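Local coordinates for transcription antitermination protein NusB (Thermotoga maritima, PDB 1TZV) that probably binds the boxA sequence of ribosomal RNA operons and takes part in transcription antitermination, at residues Leu10-Ala15 against Arg49-Ile54. Sequence-based numbering, arbitrary orientation.
Sequences LAVFKA and RYIRGI
V12 enters the groove between Y50, I51 and I54: its CG1 meets I51 and I54 and also comes near Y50 CB, while CG2 turns to Y50 alone. Its CB points toward the second helix and branches at once, which suits a valine to a place where both arms must touch something close by. CG1 stands anti to the backbone N (chi1 174°) and meets the end of I51, with V12 CG1 3.7 Å from I51 CD1. The same methyl also touches I54, whose long branch lets I54 CD1 come within 4.0 Å of V12 CG1. CG2, beside the backbone N, packs against the root of the tyrosine, V12 CG2 to Y50 CB being 3.6 Å; the two side chains cross at about a right angle, and CG2 approaches the ring carbon CG obliquely.

I51 leaves its helix less directly, but the longer isoleucine chain brings its tip back to the interface. With chi2 at -62°, CD1 is carried toward the first helix, where I51 CD1 lies 4.0 Å from A15 CB. A15, one turn after V12, is small enough to admit this tip. An alanine in place of V12 would probably open a gap between the helices, leaving the ends of I51 and I54 and the CB of Y50 without the methyls that they pack against.

The side chains that meet here do so through carbon atoms alone. Tyrosine suits position 50 because it offers V12 an apolar CB while its hydroxyl hydrogen-bonds E91 outside the contact. The axes of segments 10-15 and 49-54 come within 9.9 Å at a signed crossing angle of -42°; these segments lie on helices 5-19 and 41-56 of the all-helical NusB fold. Helix 79-94 covers one flank, its L87 touching V12 and Y50, and helix 27-34 meets I51 through L27 and L31.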
# COMPACT_ATOMS: atom_id res chain seq x y z
N LEU A 10 -3.43 2.55 -7.14
CA LEU A 10 -4.27 3.59 -6.54
C LEU A 10 -5.65 3.05 -6.20
O LEU A 10 -6.26 3.49 -5.23
CB LEU A 10 -4.41 4.80 -7.47
CG LEU A 10 -3.37 5.92 -7.34
CD1 LEU A 10 -3.66 6.94 -8.44
CD2 LEU A 10 -3.42 6.58 -5.94
N ALA A 11 -6.16 2.10 -6.99
CA ALA A 11 -7.48 1.53 -6.69
C ALA A 11 -7.41 0.77 -5.35
O ALA A 11 -8.34 0.81 -4.55
CB ALA A 11 -7.93 0.58 -7.81
N VAL A 12 -6.30 0.06 -5.14
CA VAL A 12 -6.08 -0.66 -3.89
C VAL A 12 -6.06 0.36 -2.74
O VAL A 12 -6.72 0.18 -1.71
CB VAL A 12 -4.75 -1.46 -3.94
CG1 VAL A 12 -4.47 -2.08 -2.60
CG2 VAL A 12 -4.82 -2.55 -5.01
N PHE A 13 -5.30 1.43 -2.93
CA PHE A 13 -5.22 2.47 -1.91
C PHE A 13 -6.60 3.06 -1.64
O PHE A 13 -6.97 3.23 -0.48
CB PHE A 13 -4.27 3.58 -2.31
CG PHE A 13 -4.28 4.73 -1.35
CD1 PHE A 13 -3.66 4.62 -0.12
CD2 PHE A 13 -5.03 5.86 -1.63
CE1 PHE A 13 -3.79 5.63 0.84
CE2 PHE A 13 -5.18 6.87 -0.68
CZ PHE A 13 -4.55 6.76 0.56
N LYS A 14 -7.37 3.37 -2.68
CA LYS A 14 -8.70 3.93 -2.47
C LYS A 14 -9.60 3.00 -1.68
O LYS A 14 -10.38 3.46 -0.85
CB LYS A 14 -9.34 4.29 -3.81
CG LYS A 14 -8.64 5.44 -4.52
CD LYS A 14 -9.34 5.82 -5.82
CE LYS A 14 -9.33 4.67 -6.81
NZ LYS A 14 -10.12 4.98 -8.03
N ALA A 15 -9.50 1.69 -1.91
CA ALA A 15 -10.32 0.75 -1.15
C ALA A 15 -9.91 0.80 0.33
O ALA A 15 -10.77 0.83 1.21
CB ALA A 15 -10.18 -0.68 -1.72
N ARG A 49 -5.85 -9.30 -5.82
CA ARG A 49 -4.81 -10.06 -5.12
C ARG A 49 -4.21 -9.18 -4.00
O ARG A 49 -3.98 -9.65 -2.87
CB ARG A 49 -3.71 -10.50 -6.10
CG ARG A 49 -2.62 -11.31 -5.43
CD ARG A 49 -1.50 -11.75 -6.40
NE ARG A 49 -0.73 -10.61 -6.91
CZ ARG A 49 -0.91 -10.08 -8.12
NH1 ARG A 49 -0.18 -9.05 -8.50
NH2 ARG A 49 -1.80 -10.60 -8.96
N TYR A 50 -3.91 -7.93 -4.33
CA TYR A 50 -3.37 -6.99 -3.33
C TYR A 50 -4.30 -6.85 -2.12
O TYR A 50 -3.88 -6.99 -0.97
CB TYR A 50 -3.18 -5.58 -3.94
CG TYR A 50 -1.84 -5.30 -4.60
CD1 TYR A 50 -1.41 -6.03 -5.71
CD2 TYR A 50 -1.01 -4.26 -4.14
CE1 TYR A 50 -0.21 -5.72 -6.36
CE2 TYR A 50 0.19 -3.96 -4.77
CZ TYR A 50 0.58 -4.68 -5.88
OH TYR A 50 1.73 -4.32 -6.53
N ILE A 51 -5.57 -6.55 -2.38
CA ILE A 51 -6.52 -6.36 -1.29
C ILE A 51 -6.67 -7.63 -0.46
O ILE A 51 -6.68 -7.57 0.77
CB ILE A 51 -7.87 -5.86 -1.84
CG1 ILE A 51 -7.75 -4.36 -2.16
CG2 ILE A 51 -9.01 -6.12 -0.84
CD1 ILE A 51 -7.44 -3.45 -0.94
N ARG A 52 -6.73 -8.79 -1.10
CA ARG A 52 -6.86 -10.02 -0.31
C ARG A 52 -5.58 -10.28 0.48
O ARG A 52 -5.64 -10.75 1.62
CB ARG A 52 -7.21 -11.20 -1.21
CG ARG A 52 -8.68 -11.13 -1.62
CD ARG A 52 -9.10 -12.26 -2.53
NE ARG A 52 -9.10 -13.57 -1.88
CZ ARG A 52 -9.51 -14.68 -2.49
NH1 ARG A 52 -9.94 -14.61 -3.74
NH2 ARG A 52 -9.49 -15.85 -1.86
N GLY A 53 -4.43 -9.96 -0.12
CA GLY A 53 -3.16 -10.15 0.55
C GLY A 53 -2.98 -9.25 1.75
O GLY A 53 -2.44 -9.65 2.78
N ILE A 54 -3.44 -8.01 1.63
CA ILE A 54 -3.34 -7.07 2.74
C ILE A 54 -4.30 -7.51 3.83
O ILE A 54 -3.95 -7.52 5.01
CB ILE A 54 -3.64 -5.64 2.25
CG1 ILE A 54 -2.50 -5.17 1.33
CG2 ILE A 54 -3.84 -4.70 3.45
CD1 ILE A 54 -2.84 -3.96 0.48